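Local coordinates for acyl-[acyl-carrier-protein]--UDP-N-acetylglucosamine O-acyltransferase (Leptospira interrogans, PDB 3I3A), which probably transfers a hydroxyacyl chain from acyl carrier protein to a UDP-linked GlcNAc-type sugar, an early step in lipid A biosynthesis, at residues A[63-68]-A[91-96]; A[216-221]-A[253-258]. All coordinates share one frame; numbering follows the deposited sequence.

Contact 1: A[63-68]-A[91-96]. With S2N (S-[2-({N-[(2R)-2-hydroxy-4-{[(S)-hydroxy(methoxy)phosphoryl]oxy}-3,3-dimethylbutanoyl]-beta-alanyl}amino)ethyl] (3R)-3-hydroxydodecanethioate), chain D.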
ATOM      1  N   ILE A  63      -4.361  16.219  -5.426  1.00 24.46           N
ATOM      2  CA  ILE A  63      -4.867  17.048  -4.331  1.00 25.15           C
ATOM      3  C   ILE A  63      -6.320  17.465  -4.570  1.00 24.92           C
ATOM      4  O   ILE A  63      -6.633  18.081  -5.587  1.00 24.98           O
ATOM      5  CB  ILE A  63      -3.997  18.334  -4.136  1.00 25.16           C
ATOM      6  CG1 ILE A  63      -2.518  17.988  -3.888  1.00 27.16           C
ATOM      7  CG2 ILE A  63      -4.565  19.231  -3.029  1.00 25.67           C
ATOM      8  CD1 ILE A  63      -2.226  17.121  -2.662  1.00 27.91           C
ATOM      9  N   GLY A  64      -7.194  17.126  -3.630  1.00 24.61           N
ATOM     10  CA  GLY A  64      -8.595  17.491  -3.719  1.00 25.05           C
ATOM     11  C   GLY A  64      -9.436  16.624  -4.650  1.00 25.66           C
ATOM     12  O   GLY A  64     -10.497  17.060  -5.121  1.00 25.69           O
ATOM     13  N   VAL A  65      -8.986  15.401  -4.902  1.00 25.49           N
ATOM     14  CA  VAL A  65      -9.752  14.462  -5.731  1.00 25.93           C
ATOM     15  C   VAL A  65     -11.108  14.119  -5.068  1.00 26.02           C
ATOM     16  O   VAL A  65     -11.272  14.312  -3.869  1.00 26.21           O
ATOM     17  CB  VAL A  65      -8.928  13.197  -6.070  1.00 25.64           C
ATOM     18  CG1 VAL A  65      -7.751  13.557  -6.976  1.00 25.66           C
ATOM     19  CG2 VAL A  65      -8.413  12.530  -4.809  1.00 25.79           C
ATOM     20  N   MET A  66     -12.073  13.647  -5.853  1.00 26.38           N
ATOM     21  CA  MET A  66     -13.408  13.285  -5.341  1.00 26.67           C
ATOM     22  C   MET A  66     -13.331  12.306  -4.168  1.00 26.75           C
ATOM     23  O   MET A  66     -12.515  11.385  -4.194  1.00 27.21           O
ATOM     24  CB  MET A  66     -14.264  12.676  -6.458  1.00 26.52           C
ATOM     25  CG  MET A  66     -14.609  13.631  -7.585  1.00 27.03           C
ATOM     26  SD  MET A  66     -15.791  14.879  -7.050  1.00 28.56           S
ATOM     27  CE  MET A  66     -15.918  15.944  -8.496  1.00 25.56           C
ATOM     28  N   PRO A  67     -14.149  12.523  -3.115  1.00 27.19           N
ATOM     29  CA  PRO A  67     -14.234  11.584  -1.989  1.00 27.25           C
ATOM     30  C   PRO A  67     -14.523  10.158  -2.429  1.00 27.92           C
ATOM     31  O   PRO A  67     -15.272   9.940  -3.389  1.00 27.98           O
ATOM     32  CB  PRO A  67     -15.406  12.130  -1.176  1.00 27.09           C
ATOM     33  CG  PRO A  67     -15.359  13.602  -1.438  1.00 26.94           C
ATOM     34  CD  PRO A  67     -15.011  13.700  -2.897  1.00 26.85           C
ATOM     35  N   GLN A  68     -13.912   9.194  -1.746  1.00 28.54           N
ATOM     36  CA  GLN A  68     -14.224   7.791  -1.973  1.00 29.23           C
ATOM     37  C   GLN A  68     -15.395   7.458  -1.051  1.00 30.07           C
ATOM     38  O   GLN A  68     -15.241   6.844   0.007  1.00 30.23           O
ATOM     39  CB  GLN A  68     -12.982   6.893  -1.782  1.00 29.33           C
ATOM     40  CG  GLN A  68     -12.123   6.773  -3.064  1.00 28.56           C
ATOM     41  CD  GLN A  68     -10.625   6.430  -2.868  1.00 28.74           C
ATOM     42  OE1 GLN A  68      -9.914   6.236  -3.851  1.00 28.58           O
ATOM     43  NE2 GLN A  68     -10.148   6.375  -1.616  1.00 26.69           N
ATOM     44  N   TYR A  91       2.837  10.521  -5.752  1.00 19.42           N
ATOM     45  CA  TYR A  91       1.587   9.736  -5.812  1.00 19.63           C
ATOM     46  C   TYR A  91       0.798   9.727  -4.494  1.00 20.03           C
ATOM     47  O   TYR A  91      -0.124   8.926  -4.331  1.00 19.91           O
ATOM     48  CB  TYR A  91       1.824   8.302  -6.345  1.00 19.13           C
ATOM     49  CG  TYR A  91       2.573   8.291  -7.649  1.00 18.60           C
ATOM     50  CD1 TYR A  91       3.845   7.729  -7.747  1.00 18.56           C
ATOM     51  CD2 TYR A  91       2.028   8.881  -8.781  1.00 18.58           C
ATOM     52  CE1 TYR A  91       4.548   7.755  -8.948  1.00 17.81           C
ATOM     53  CE2 TYR A  91       2.723   8.909  -9.980  1.00 19.61           C
ATOM     54  CZ  TYR A  91       3.982   8.352 -10.053  1.00 18.49           C
ATOM     55  OH  TYR A  91       4.652   8.388 -11.248  1.00 18.47           O
ATOM     56  N   SER A  92       1.159  10.626  -3.572  1.00 20.57           N
ATOM     57  CA  SER A  92       0.337  10.888  -2.383  1.00 21.13           C
ATOM     58  C   SER A  92      -1.011  11.429  -2.873  1.00 21.73           C
ATOM     59  O   SER A  92      -1.096  12.060  -3.934  1.00 21.88           O
ATOM     60  CB  SER A  92       1.023  11.823  -1.372  1.00 20.89           C
ATOM     61  OG  SER A  92       1.112  13.160  -1.843  1.00 20.16           O
ATOM     62  N   ASN A  93      -2.049  11.184  -2.078  0.50 21.77           N
ATOM     63  CA  ASN A  93      -3.424  11.324  -2.523  0.50 21.95           C
ATOM     64  C   ASN A  93      -4.264  11.982  -1.423  0.50 22.02           C
ATOM     65  O   ASN A  93      -4.469  11.393  -0.360  0.50 21.90           O
ATOM     66  CB  ASN A  93      -3.948   9.920  -2.876  0.50 21.72           C
ATOM     67  CG  ASN A  93      -5.301   9.932  -3.551  0.50 21.84           C
ATOM     68  OD1 ASN A  93      -6.120  10.820  -3.330  0.50 21.74           O
ATOM     69  ND2 ASN A  93      -5.556   8.911  -4.371  0.50 23.19           N
ATOM     70  N   ILE A  94      -4.736  13.203  -1.674  1.00 22.29           N
ATOM     71  CA  ILE A  94      -5.532  13.933  -0.686  1.00 22.33           C
ATOM     72  C   ILE A  94      -6.932  14.199  -1.228  1.00 22.74           C
ATOM     73  O   ILE A  94      -7.097  14.806  -2.291  1.00 22.26           O
ATOM     74  CB  ILE A  94      -4.876  15.298  -0.287  1.00 22.60           C
ATOM     75  CG1 ILE A  94      -3.353  15.179  -0.057  1.00 22.60           C
ATOM     76  CG2 ILE A  94      -5.604  15.928   0.902  1.00 22.06           C
ATOM     77  CD1 ILE A  94      -2.904  14.337   1.159  1.00 22.06           C
ATOM     78  N   HIS A  95      -7.940  13.737  -0.488  1.00 23.25           N
ATOM     79  CA  HIS A  95      -9.333  13.884  -0.900  1.00 23.32           C
ATOM     80  C   HIS A  95      -9.974  15.110  -0.265  1.00 23.46           C
ATOM     81  O   HIS A  95      -9.687  15.432   0.887  1.00 22.71           O
ATOM     82  CB  HIS A  95     -10.119  12.617  -0.560  1.00 23.57           C
ATOM     83  CG  HIS A  95      -9.764  11.448  -1.424  1.00 23.63           C
ATOM     84  ND1 HIS A  95     -10.700  10.555  -1.892  1.00 24.74           N
ATOM     85  CD2 HIS A  95      -8.577  11.047  -1.935  1.00 24.66           C
ATOM     86  CE1 HIS A  95     -10.101   9.644  -2.640  1.00 24.57           C
ATOM     87  NE2 HIS A  95      -8.814   9.923  -2.689  1.00 22.09           N
ATOM     88  N   LYS A  96     -10.821  15.790  -1.040  1.00 23.26           N
ATOM     89  CA  LYS A  96     -11.583  16.948  -0.566  1.00 23.58           C
ATOM     90  C   LYS A  96     -12.743  16.499   0.328  1.00 23.81           C
ATOM     91  O   LYS A  96     -13.055  15.305   0.388  1.00 23.50           O
ATOM     92  CB  LYS A  96     -12.112  17.765  -1.753  1.00 23.49           C
ATOM     93  CG  LYS A  96     -13.105  17.025  -2.655  1.00 23.57           C
ATOM     94  CD  LYS A  96     -13.544  17.884  -3.828  1.00 23.01           C
ATOM     95  CE  LYS A  96     -14.751  17.268  -4.509  1.00 22.15           C
ATOM     96  NZ  LYS A  96     -15.018  17.937  -5.808  1.00 19.70           N
TER
HETATM   97  CAA S2N D 260     -13.469   5.702   3.410  1.00 31.23           C
HETATM   98  CAB S2N D 260     -12.798   6.506   2.294  1.00 30.91           C
HETATM   99  CAC S2N D 260     -11.275   6.466   2.430  1.00 29.42           C
HETATM  100  CAD S2N D 260     -10.794   5.015   2.380  1.00 27.88           C
HETATM  101  CAE S2N D 260      -9.320   4.911   2.776  1.00 26.81           C
HETATM  102  CAF S2N D 260      -8.990   3.509   3.294  1.00 26.59           C
HETATM  103  CAG S2N D 260      -8.827   3.512   4.815  1.00 26.37           C
HETATM  104  CAH S2N D 260      -9.104   2.124   5.398  1.00 26.15           C
HETATM  105  CAI S2N D 260      -9.230   2.185   6.922  1.00 26.72           C
HETATM  106  CAJ S2N D 260      -9.286   0.780   7.524  1.00 26.68           C
HETATM  107  CAK S2N D 260      -9.974   0.796   8.890  1.00 27.25           C
HETATM  108  CAL S2N D 260      -9.716  -0.508   9.649  1.00 26.24           C
HETATM  109  CAP S2N D 260     -14.145   3.377   4.700  1.00 34.18           C
HETATM  110  CAQ S2N D 260     -12.895   2.525   4.923  1.00 35.33           C
HETATM  111  CAS S2N D 260     -13.002   0.452   6.226  1.00 38.01           C
HETATM  112  CAT S2N D 260     -13.153  -0.155   7.622  0.50 39.21           C
HETATM  113  CAU S2N D 260     -14.338  -1.121   7.674  0.50 41.55           C
HETATM  114  NAR S2N D 260     -13.026   1.781   6.185  1.00 36.85           N
HETATM  115  OAM S2N D 260     -13.503   6.132   4.562  1.00 29.93           O
HETATM  116  OAN S2N D 260     -10.681   7.203   1.359  1.00 28.63           O
HETATM  117  OAY S2N D 260     -12.871  -0.264   5.234  0.50 36.19           O
HETATM  118  SAO S2N D 260     -14.196   4.153   3.044  1.00 33.41           S
HETATM  119  CAW S2N D 260     -16.483   0.044   7.882  0.50 43.96           C
HETATM  120  CAX S2N D 260     -16.236   0.193   9.384  0.50 44.76           C
HETATM  121  NAV S2N D 260     -15.405  -0.249   7.161  0.50 43.13           N
HETATM  122  OAZ S2N D 260     -17.595   0.255   7.399  0.50 44.12           O
HETATM  123  CBA S2N D 260     -17.156  -0.760  10.150  0.50 45.12           C
HETATM  124  CBB S2N D 260     -16.445  -1.249  11.414  0.50 44.98           C
HETATM  125  CBF S2N D 260     -15.487  -2.102  15.167  0.50 44.08           C
HETATM  126  CBG S2N D 260     -17.502  -1.958   9.264  0.50 45.52           C
HETATM  127  CBH S2N D 260     -18.440  -0.026  10.539  0.50 45.58           C
HETATM  128  OBC S2N D 260     -17.371  -1.412  12.492  0.50 44.91           O
HETATM  129  OBE S2N D 260     -15.725  -0.876  14.471  0.50 43.88           O
HETATM  130  OBI S2N D 260     -14.872  -0.122   9.677  0.50 45.07           O
HETATM  131  OBJ S2N D 260     -17.307   1.001  13.532  0.50 43.33           O
HETATM  132  OBK S2N D 260     -18.313  -0.999  14.911  0.50 43.31           O
HETATM  133  PBD S2N D 260     -17.179  -0.572  13.850  0.50 44.81           P
HETATM  134  O   HOH W   1     -12.507  16.853  -7.296  1.00 38.74           O
HETATM  135  O   HOH W   2      -8.143   8.060  -4.850  1.00 31.84           O

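Contact 2: A[216-221]-A[253-258]. With S2N (S-[2-({N-[(2R)-2-hydroxy-4-{[(S)-hydroxy(methoxy)phosphoryl]oxy}-3,3-dimethylbutanoyl]-beta-alanyl}amino)ethyl] (3R)-3-hydroxydodecanethioate), chain D.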
ATOM      1  N   VAL A 216      -1.703   5.728  36.354  1.00 24.39           N
ATOM      2  CA  VAL A 216      -3.028   5.681  36.963  1.00 24.38           C
ATOM      3  C   VAL A 216      -4.048   5.033  36.006  1.00 24.31           C
ATOM      4  O   VAL A 216      -4.760   4.093  36.395  1.00 24.28           O
ATOM      5  CB  VAL A 216      -3.477   7.100  37.422  1.00 23.94           C
ATOM      6  CG1 VAL A 216      -4.907   7.092  37.927  1.00 23.81           C
ATOM      7  CG2 VAL A 216      -2.542   7.614  38.514  1.00 24.78           C
ATOM      8  N   ILE A 217      -4.076   5.515  34.758  1.00 24.46           N
ATOM      9  CA  ILE A 217      -5.013   5.030  33.723  1.00 24.68           C
ATOM     10  C   ILE A 217      -4.877   3.526  33.411  1.00 25.42           C
ATOM     11  O   ILE A 217      -5.881   2.805  33.364  1.00 25.66           O
ATOM     12  CB  ILE A 217      -4.935   5.889  32.404  1.00 24.74           C
ATOM     13  CG1 ILE A 217      -5.377   7.335  32.683  1.00 24.33           C
ATOM     14  CG2 ILE A 217      -5.804   5.300  31.288  1.00 23.97           C
ATOM     15  CD1 ILE A 217      -5.377   8.259  31.464  1.00 23.89           C
ATOM     16  N   TYR A 218      -3.639   3.061  33.253  1.00 25.79           N
ATOM     17  CA  TYR A 218      -3.359   1.771  32.619  1.00 26.31           C
ATOM     18  C   TYR A 218      -2.639   0.759  33.510  1.00 26.88           C
ATOM     19  O   TYR A 218      -2.621  -0.439  33.212  1.00 27.05           O
ATOM     20  CB  TYR A 218      -2.510   1.993  31.368  1.00 26.11           C
ATOM     21  CG  TYR A 218      -3.236   2.599  30.194  1.00 25.99           C
ATOM     22  CD1 TYR A 218      -4.484   2.111  29.798  1.00 25.56           C
ATOM     23  CD2 TYR A 218      -2.655   3.622  29.441  1.00 24.58           C
ATOM     24  CE1 TYR A 218      -5.145   2.639  28.715  1.00 25.27           C
ATOM     25  CE2 TYR A 218      -3.313   4.152  28.331  1.00 25.31           C
ATOM     26  CZ  TYR A 218      -4.558   3.648  27.980  1.00 24.84           C
ATOM     27  OH  TYR A 218      -5.238   4.149  26.893  1.00 26.50           O
ATOM     28  N   HIS A 219      -2.024   1.240  34.586  1.00 27.05           N
ATOM     29  CA  HIS A 219      -1.184   0.380  35.398  1.00 27.08           C
ATOM     30  C   HIS A 219      -1.506   0.415  36.892  1.00 27.14           C
ATOM     31  O   HIS A 219      -0.615   0.208  37.720  1.00 27.36           O
ATOM     32  CB  HIS A 219       0.290   0.708  35.139  1.00 27.18           C
ATOM     33  CG  HIS A 219       0.706   0.520  33.711  1.00 28.08           C
ATOM     34  ND1 HIS A 219       1.109   1.565  32.907  1.00 29.05           N
ATOM     35  CD2 HIS A 219       0.762  -0.590  32.938  1.00 28.60           C
ATOM     36  CE1 HIS A 219       1.407   1.107  31.707  1.00 28.22           C
ATOM     37  NE2 HIS A 219       1.205  -0.197  31.699  1.00 29.11           N
ATOM     38  N   SER A 220      -2.777   0.640  37.241  1.00 26.87           N
ATOM     39  CA  SER A 220      -3.165   0.707  38.664  1.00 26.80           C
ATOM     40  C   SER A 220      -4.359  -0.167  39.050  1.00 26.81           C
ATOM     41  O   SER A 220      -4.956   0.034  40.111  1.00 26.56           O
ATOM     42  CB  SER A 220      -3.422   2.157  39.075  1.00 26.44           C
ATOM     43  OG  SER A 220      -2.336   2.972  38.678  1.00 26.85           O
ATOM     44  N   GLY A 221      -4.715  -1.117  38.188  1.00 27.23           N
ATOM     45  CA  GLY A 221      -5.793  -2.075  38.481  1.00 27.61           C
ATOM     46  C   GLY A 221      -7.158  -1.457  38.737  1.00 27.74           C
ATOM     47  O   GLY A 221      -7.900  -1.907  39.620  1.00 28.45           O
ATOM     48  N   ARG A 253     -15.152   6.938  19.487  1.00 24.66           N
ATOM     49  CA  ARG A 253     -15.073   5.484  19.314  1.00 24.16           C
ATOM     50  C   ARG A 253     -14.522   4.758  20.543  1.00 23.80           C
ATOM     51  O   ARG A 253     -14.653   3.525  20.659  1.00 24.35           O
ATOM     52  CB  ARG A 253     -14.230   5.162  18.077  1.00 23.90           C
ATOM     53  CG  ARG A 253     -14.888   5.606  16.771  1.00 24.32           C
ATOM     54  CD  ARG A 253     -14.071   5.203  15.545  1.00 23.88           C
ATOM     55  NE  ARG A 253     -13.792   3.766  15.495  1.00 23.74           N
ATOM     56  CZ  ARG A 253     -14.621   2.848  14.999  1.00 22.99           C
ATOM     57  NH1 ARG A 253     -15.801   3.204  14.507  1.00 23.04           N
ATOM     58  NH2 ARG A 253     -14.267   1.567  14.992  1.00 21.75           N
ATOM     59  N   GLY A 254     -13.932   5.523  21.464  1.00 23.07           N
ATOM     60  CA  GLY A 254     -13.149   4.964  22.560  1.00 22.71           C
ATOM     61  C   GLY A 254     -11.660   4.987  22.244  1.00 22.24           C
ATOM     62  O   GLY A 254     -11.255   5.263  21.120  1.00 21.71           O
ATOM     63  N   VAL A 255     -10.844   4.701  23.249  1.00 22.37           N
ATOM     64  CA  VAL A 255      -9.385   4.680  23.085  1.00 22.16           C
ATOM     65  C   VAL A 255      -8.885   3.236  22.926  1.00 22.50           C
ATOM     66  O   VAL A 255      -9.319   2.336  23.647  1.00 21.95           O
ATOM     67  CB  VAL A 255      -8.677   5.400  24.276  1.00 22.13           C
ATOM     68  CG1 VAL A 255      -7.166   5.440  24.094  1.00 21.42           C
ATOM     69  CG2 VAL A 255      -9.242   6.835  24.458  1.00 21.77           C
ATOM     70  N   THR A 256      -7.965   3.031  21.983  1.00 22.95           N
ATOM     71  CA  THR A 256      -7.366   1.719  21.721  1.00 23.75           C
ATOM     72  C   THR A 256      -7.031   0.973  23.019  1.00 24.15           C
ATOM     73  O   THR A 256      -6.516   1.582  23.968  1.00 24.58           O
ATOM     74  CB  THR A 256      -6.082   1.862  20.846  1.00 23.83           C
ATOM     75  OG1 THR A 256      -6.415   2.509  19.609  1.00 23.53           O
ATOM     76  CG2 THR A 256      -5.434   0.494  20.544  1.00 23.86           C
ATOM     77  N   ASN A 257      -7.358  -0.324  23.047  1.00 24.13           N
ATOM     78  CA  ASN A 257      -7.017  -1.241  24.137  1.00 24.56           C
ATOM     79  C   ASN A 257      -5.529  -1.179  24.477  1.00 24.31           C
ATOM     80  O   ASN A 257      -4.694  -1.121  23.570  1.00 23.96           O
ATOM     81  CB  ASN A 257      -7.345  -2.691  23.738  1.00 24.77           C
ATOM     82  CG  ASN A 257      -8.827  -2.926  23.474  1.00 26.62           C
ATOM     83  OD1 ASN A 257      -9.676  -2.144  23.890  1.00 29.78           O
ATOM     84  ND2 ASN A 257      -9.141  -4.025  22.783  1.00 26.28           N
ATOM     85  N   HIS A 258      -5.202  -1.178  25.771  1.00 24.11           N
ATOM     86  CA  HIS A 258      -3.805  -1.226  26.197  1.00 23.90           C
ATOM     87  C   HIS A 258      -3.283  -2.663  26.122  1.00 24.28           C
ATOM     88  O   HIS A 258      -4.025  -3.611  26.342  1.00 23.84           O
ATOM     89  CB  HIS A 258      -3.607  -0.672  27.614  1.00 23.55           C
ATOM     90  CG  HIS A 258      -2.200  -0.239  27.897  1.00 23.29           C
ATOM     91  ND1 HIS A 258      -1.195  -1.126  28.212  1.00 22.13           N
ATOM     92  CD2 HIS A 258      -1.624   0.988  27.877  1.00 22.68           C
ATOM     93  CE1 HIS A 258      -0.066  -0.462  28.387  1.00 22.18           C
ATOM     94  NE2 HIS A 258      -0.300   0.823  28.191  1.00 20.68           N
TER
HETATM   95  CAA S2N D 260     -13.469   5.702   3.410  1.00 31.23           C
HETATM   96  CAB S2N D 260     -12.798   6.506   2.294  1.00 30.91           C
HETATM   97  CAC S2N D 260     -11.275   6.466   2.430  1.00 29.42           C
HETATM   98  CAD S2N D 260     -10.794   5.015   2.380  1.00 27.88           C
HETATM   99  CAE S2N D 260      -9.320   4.911   2.776  1.00 26.81           C
HETATM  100  CAF S2N D 260      -8.990   3.509   3.294  1.00 26.59           C
HETATM  101  CAG S2N D 260      -8.827   3.512   4.815  1.00 26.37           C
HETATM  102  CAH S2N D 260      -9.104   2.124   5.398  1.00 26.15           C
HETATM  103  CAI S2N D 260      -9.230   2.185   6.922  1.00 26.72           C
HETATM  104  CAJ S2N D 260      -9.286   0.780   7.524  1.00 26.68           C
HETATM  105  CAK S2N D 260      -9.974   0.796   8.890  1.00 27.25           C
HETATM  106  CAL S2N D 260      -9.716  -0.508   9.649  1.00 26.24           C
HETATM  107  CAP S2N D 260     -14.145   3.377   4.700  1.00 34.18           C
HETATM  108  CAQ S2N D 260     -12.895   2.525   4.923  1.00 35.33           C
HETATM  109  CAS S2N D 260     -13.002   0.452   6.226  1.00 38.01           C
HETATM  110  CAT S2N D 260     -13.153  -0.155   7.622  0.50 39.21           C
HETATM  111  CAU S2N D 260     -14.338  -1.121   7.674  0.50 41.55           C
HETATM  112  NAR S2N D 260     -13.026   1.781   6.185  1.00 36.85           N
HETATM  113  OAM S2N D 260     -13.503   6.132   4.562  1.00 29.93           O
HETATM  114  OAN S2N D 260     -10.681   7.203   1.359  1.00 28.63           O
HETATM  115  OAY S2N D 260     -12.871  -0.264   5.234  0.50 36.19           O
HETATM  116  SAO S2N D 260     -14.196   4.153   3.044  1.00 33.41           S
HETATM  117  CAW S2N D 260     -16.483   0.044   7.882  0.50 43.96           C
HETATM  118  CAX S2N D 260     -16.236   0.193   9.384  0.50 44.76           C
HETATM  119  NAV S2N D 260     -15.405  -0.249   7.161  0.50 43.13           N
HETATM  120  OAZ S2N D 260     -17.595   0.255   7.399  0.50 44.12           O
HETATM  121  CBA S2N D 260     -17.156  -0.760  10.150  0.50 45.12           C
HETATM  122  CBB S2N D 260     -16.445  -1.249  11.414  0.50 44.98           C
HETATM  123  CBF S2N D 260     -15.487  -2.102  15.167  0.50 44.08           C
HETATM  124  CBG S2N D 260     -17.502  -1.958   9.264  0.50 45.52           C
HETATM  125  CBH S2N D 260     -18.440  -0.026  10.539  0.50 45.58           C
HETATM  126  OBC S2N D 260     -17.371  -1.412  12.492  0.50 44.91           O
HETATM  127  OBE S2N D 260     -15.725  -0.876  14.471  0.50 43.88           O
HETATM  128  OBI S2N D 260     -14.872  -0.122   9.677  0.50 45.07           O
HETATM  129  OBJ S2N D 260     -17.307   1.001  13.532  0.50 43.33           O
HETATM  130  OBK S2N D 260     -18.313  -0.999  14.911  0.50 43.31           O
HETATM  131  PBD S2N D 260     -17.179  -0.572  13.850  0.50 44.81           P
HETATM  132  O   HOH W   3      -7.169   2.459  26.287  1.00 23.99           O

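Contact 1: A[63-68]-A[91-96]
At a subunit interface, Q68 lines the pocket of the bound acyl thioester S2N, at the end of a segment that starts beside strand 93-95, I63 pairing with I94 as parallel neighbours, and then swings across it. The ladder does not continue evenly: a beta bulge brings V65, not G64, opposite H95. It lets I94 O accept from two successive amides, G64 N at 2.7 Å and V65 N at 3.3 Å, both bent. K96 N then closes a straighter bond to V65 O (3.2 Å, 165° at the hydrogen).

The stacked short parallel strands, three sheets in all, are those of the left-handed parallel beta-helix of hexapeptide acyltransferases; here the chain turns a corner at G64 and leaves the coil. On the isoleucine face I63 CD1 presses on I94 CG1, a tight 3.4 Å. On the other, V65 CG2 lies over one face of the H95 imidazole, 3.6 Å from its centroid; with CG1 turned anti to the carbonyl carbon (chi1 -67°), CG2 falls between backbone N and carbonyl carbon. The Q68 side chain crosses that of H95 at about a right angle, amide and ring planes 56° apart, with Q68 CD 3.3 Å from H95 CE1. A water in the imidazole plane joins Q68 OE1, N93 ND2 and H95 NE2; Q68 OE1 also accepts from G114 N of the second subunit. Q68 NE2, its exact position less certain, bonds to the 3-hydroxyl OAN of S2N and to H132 ND1 of the second subunit. The extended K96 chain runs beside M66, and a water bridges K96 NZ to G64 O.

Contact 2: A[216-221]-A[253-258]
Y218 and H258 meet ring against ring, joining the end of helix 204-218 to the C-terminal tail. H258 CD2 settles over one face of the phenol, off centre and 3.2 Å from both Y218 CG and Y218 CD2. The two planes make 42°, and the contact is reciprocal: H258 CB lies over the Y218 ring and Y218 CB over the imidazole, each as a CH-pi contact. With CG of H258 anti to its own amide nitrogen (chi1 -159°), the imidazole is carried over the tyrosine. H219 completes the aromatic cluster, its NE2 lying 3.6 Å from H258 CE1 with the rings almost perpendicular.

At the far end of the phenol, V255 CG1 touches Y218 OH at 3.6 Å. A water in the ring plane links that hydroxyl to T256 O, 2.6 Å from each oxygen. The opposite face of the tyrosine is covered over its centre by I217 CG2 from the preceding helical residue, and F248 of helix 239-249 packs on both Y218 and V255. T256 OG1 is held in turn by D175 O.

The same C-terminal run begins at R253, whose NH1 donates a nearly straight 2.8 Å bond to phosphate oxygen OBJ of S2N, while NH2 bonds to the ester oxygen OBE. V173 O accepts from R253 NE and so helps to orient the guanidinium. R253 probably adds charge attraction to its hydrogen bonds with the phosphate of S2N at one end of 253-258, whereas at the other CH-pi contacts and one bridging water suggest attachment by shape more than by directed polar bonds.

In the fold
From the N terminus the chain winds through its first coils, leaves them after strand 62-63 on an excursion, rejoins at strand 80-82, and then lays strand 93-95 beside strand 62-63; contact 1 closes that loop. Further coils follow before the chain enters the helical C-terminal region, where contact 2 brings the end of helix 204-218 against the tail after helix 239-249. The two closures run in series, neither nested nor crossed, on opposite sides of the chain's centre, with their own centres about 34 Å apart. The bound thioester S2N, which resembles the acyl donor, touches both: contact 1 meets its acyl hydroxyl and residues 253-258 its phosphate, linking coil and helical region.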